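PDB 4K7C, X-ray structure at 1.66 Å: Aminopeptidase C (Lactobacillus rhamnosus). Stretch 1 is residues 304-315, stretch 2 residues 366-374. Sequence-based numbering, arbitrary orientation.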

# COMPACT_ATOMS: atom_id res chain seq x y z
N LEU A 304 -2.90 -14.61 -45.62
CA LEU A 304 -3.01 -13.16 -45.81
C LEU A 304 -2.42 -12.34 -44.71
O LEU A 304 -1.70 -11.38 -44.96
CB LEU A 304 -4.48 -12.74 -45.98
CG LEU A 304 -5.21 -13.34 -47.19
CD1 LEU A 304 -6.65 -13.12 -47.12
CD2 LEU A 304 -4.69 -12.78 -48.52
N ALA A 305 -2.68 -12.74 -43.45
CA ALA A 305 -2.04 -12.05 -42.35
C ALA A 305 -0.54 -12.09 -42.40
O ALA A 305 0.11 -11.07 -42.15
CB ALA A 305 -2.55 -12.57 -40.98
N ILE A 306 0.04 -13.29 -42.65
CA ILE A 306 1.46 -13.42 -42.80
C ILE A 306 2.08 -12.56 -43.94
O ILE A 306 3.09 -11.95 -43.78
CB ILE A 306 1.79 -14.92 -42.98
CG1 ILE A 306 1.48 -15.65 -41.69
CG2 ILE A 306 3.25 -15.13 -43.30
CD1 ILE A 306 1.37 -17.18 -41.83
N LYS A 307 1.40 -12.54 -45.08
CA LYS A 307 1.79 -11.73 -46.24
C LYS A 307 1.87 -10.23 -45.86
O LYS A 307 2.87 -9.52 -46.10
CB LYS A 307 0.78 -11.99 -47.36
CG LYS A 307 1.25 -11.45 -48.67
CD LYS A 307 0.29 -11.85 -49.78
CE LYS A 307 0.87 -11.46 -51.14
NZ LYS A 307 -0.21 -11.65 -52.13
N GLN A 308 0.87 -9.77 -45.14
CA GLN A 308 0.83 -8.39 -44.69
C GLN A 308 1.97 -8.10 -43.67
O GLN A 308 2.70 -7.09 -43.77
CB GLN A 308 -0.59 -8.04 -44.16
CG GLN A 308 -0.78 -6.60 -43.80
CD GLN A 308 -2.21 -6.13 -43.87
OE1 GLN A 308 -2.91 -6.38 -44.86
NE2 GLN A 308 -2.66 -5.43 -42.83
N LEU A 309 2.14 -8.98 -42.69
CA LEU A 309 3.29 -8.86 -41.78
C LEU A 309 4.65 -8.85 -42.49
O LEU A 309 5.53 -8.05 -42.15
CB LEU A 309 3.23 -9.98 -40.67
CG LEU A 309 2.01 -9.79 -39.73
CD1 LEU A 309 1.89 -11.02 -38.83
CD2 LEU A 309 2.16 -8.52 -38.86
N LYS A 310 4.82 -9.70 -43.50
CA LYS A 310 6.10 -9.84 -44.17
C LYS A 310 6.39 -8.56 -45.00
O LYS A 310 7.54 -8.19 -45.21
CB LYS A 310 6.10 -11.07 -45.05
CG LYS A 310 6.35 -12.38 -44.36
CD LYS A 310 6.34 -13.47 -45.42
CE LYS A 310 6.92 -14.74 -44.89
NZ LYS A 310 6.69 -15.82 -45.89
N ALA A 311 5.33 -7.84 -45.37
CA ALA A 311 5.43 -6.53 -45.99
C ALA A 311 5.68 -5.38 -45.05
O ALA A 311 5.79 -4.27 -45.50
CB ALA A 311 4.18 -6.27 -46.81
N GLY A 312 5.70 -5.61 -43.73
CA GLY A 312 6.03 -4.60 -42.76
C GLY A 312 4.80 -3.87 -42.23
O GLY A 312 4.91 -2.83 -41.60
N GLU A 313 3.62 -4.46 -42.38
CA GLU A 313 2.41 -3.79 -41.92
C GLU A 313 1.69 -4.68 -40.88
O GLU A 313 1.48 -5.88 -41.11
CB GLU A 313 1.47 -3.61 -43.08
CG GLU A 313 2.02 -2.64 -44.16
CD GLU A 313 1.36 -2.78 -45.56
OE1 GLU A 313 0.40 -3.57 -45.80
OE2 GLU A 313 1.86 -2.09 -46.47
N SER A 314 1.32 -4.03 -39.80
CA SER A 314 0.55 -4.63 -38.70
C SER A 314 -0.89 -4.95 -39.09
O SER A 314 -1.45 -4.47 -40.11
CB SER A 314 0.67 -3.69 -37.47
OG SER A 314 -0.03 -2.47 -37.60
N VAL A 315 -1.51 -5.82 -38.35
CA VAL A 315 -2.80 -6.33 -38.77
C VAL A 315 -3.84 -6.25 -37.63
O VAL A 315 -3.67 -6.96 -36.60
CB VAL A 315 -2.69 -7.82 -39.25
CG1 VAL A 315 -4.00 -8.38 -39.69
CG2 VAL A 315 -1.67 -8.01 -40.40
N MSE A 366 -7.25 -6.45 -31.16
CA MSE A 366 -5.84 -6.20 -30.91
C MSE A 366 -5.17 -6.09 -32.28
O MSE A 366 -5.82 -6.05 -33.30
CB MSE A 366 -5.21 -7.24 -29.94
CG MSE A 366 -5.94 -7.23 -28.58
SE MSE A 366 -5.21 -8.62 -27.37
CE MSE A 366 -5.92 -10.21 -28.27
N VAL A 367 -3.83 -6.09 -32.28
CA VAL A 367 -3.03 -5.93 -33.46
C VAL A 367 -1.91 -7.01 -33.47
O VAL A 367 -1.18 -7.17 -32.49
CB VAL A 367 -2.45 -4.47 -33.53
CG1 VAL A 367 -1.49 -4.33 -34.73
CG2 VAL A 367 -3.51 -3.43 -33.55
N LEU A 368 -1.81 -7.72 -34.58
CA LEU A 368 -0.64 -8.55 -34.89
C LEU A 368 0.51 -7.70 -35.34
O LEU A 368 0.36 -6.91 -36.30
CB LEU A 368 -0.96 -9.61 -35.99
CG LEU A 368 -2.26 -10.36 -35.67
CD1 LEU A 368 -2.67 -11.15 -36.87
CD2 LEU A 368 -2.11 -11.38 -34.51
N THR A 369 1.64 -7.89 -34.68
CA THR A 369 2.90 -7.15 -34.97
C THR A 369 4.11 -8.03 -35.21
O THR A 369 5.20 -7.55 -35.37
CB THR A 369 3.21 -6.08 -33.91
OG1 THR A 369 3.67 -6.72 -32.70
CG2 THR A 369 1.95 -5.15 -33.62
N GLY A 370 3.86 -9.31 -35.40
CA GLY A 370 4.95 -10.29 -35.56
C GLY A 370 4.34 -11.67 -35.67
O GLY A 370 3.15 -11.88 -35.33
N VAL A 371 5.15 -12.57 -36.21
CA VAL A 371 4.82 -14.01 -36.38
C VAL A 371 6.10 -14.76 -36.46
O VAL A 371 7.04 -14.27 -37.07
CB VAL A 371 3.86 -14.28 -37.61
CG1 VAL A 371 4.54 -13.96 -38.95
CG2 VAL A 371 3.27 -15.67 -37.49
N ASP A 372 6.20 -15.86 -35.72
CA ASP A 372 7.35 -16.74 -35.74
C ASP A 372 6.98 -17.81 -36.74
O ASP A 372 5.99 -18.60 -36.57
CB ASP A 372 7.59 -17.39 -34.36
CG ASP A 372 8.99 -17.94 -34.20
OD1 ASP A 372 9.93 -17.39 -34.81
OD2 ASP A 372 9.16 -18.88 -33.40
N LEU A 373 7.87 -17.90 -37.73
CA LEU A 373 7.73 -18.93 -38.78
C LEU A 373 8.87 -19.94 -38.66
O LEU A 373 10.04 -19.57 -38.72
CB LEU A 373 7.83 -18.23 -40.15
CG LEU A 373 6.73 -17.24 -40.50
CD1 LEU A 373 7.05 -16.70 -41.92
CD2 LEU A 373 5.34 -17.81 -40.46
N VAL A 374 8.53 -21.20 -38.41
CA VAL A 374 9.49 -22.30 -38.26
C VAL A 374 9.13 -23.35 -39.32
O VAL A 374 7.96 -23.77 -39.44
CB VAL A 374 9.43 -22.95 -36.86
CG1 VAL A 374 10.51 -24.05 -36.74
CG2 VAL A 374 9.70 -21.94 -35.75

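The two stretches meet in a mainly apolar helix-on-strand packing, fastened at one end by a single antiparallel backbone bridge. The helix of stretch 1 crosses the strand 366-374 at about 102° between their N-to-C directions, and the contact buries 491 Å² in all.

The bridge pairs V315 with L368: V315 N donates to L368 O at 3.0 Å, and L368 N donates to V315 O at 2.8 Å. Both side chains lie on the same face of the sheet, where V315 CB approaches L368 CD1 to 4.1 Å; branched, apolar residues suit this buried position. S314 adds a CA-H...O contact, CA to L368 O 3.3 Å, and its CB lies 3.5 Å from V367 CG1.

The chain reaches this bridge through a Schellman motif that ends the helix. G312 N bonds to L309 O (2.9 Å) and E313 N to Q308 O (3.1 Å); the positive phi of G312 would jam a CB against the preceding carbonyl oxygen, so glycine fits. Q308 braces the turn, its NE2 donating to S314 O at 3.1 Å.

L309 is the helix's main contribution to the packing. Its CB points toward the strand, and CD1 lies 4.3 Å from L368 CB and 4.0 Å from V371 CG1, while CD2 rests 3.5 Å from L368 O; a long, branched leucine suits a site facing several strand residues. One turn earlier, the small A305 places CB 4.4 Å from L368 CD1. I306 reaches farther along the strand, CD1 4.2 Å from L373 CD2 and CG1 4.4 Å from V371 CG1, so isoleucine serves both. At the exposed margin, K310 starts sideways but brings CE to 3.6 Å from L373 CD1; a lysine's methylenes suit leucine and its charge suits solvent. The contact also buries G370 N, which has no hydrogen-bonding partner in the model.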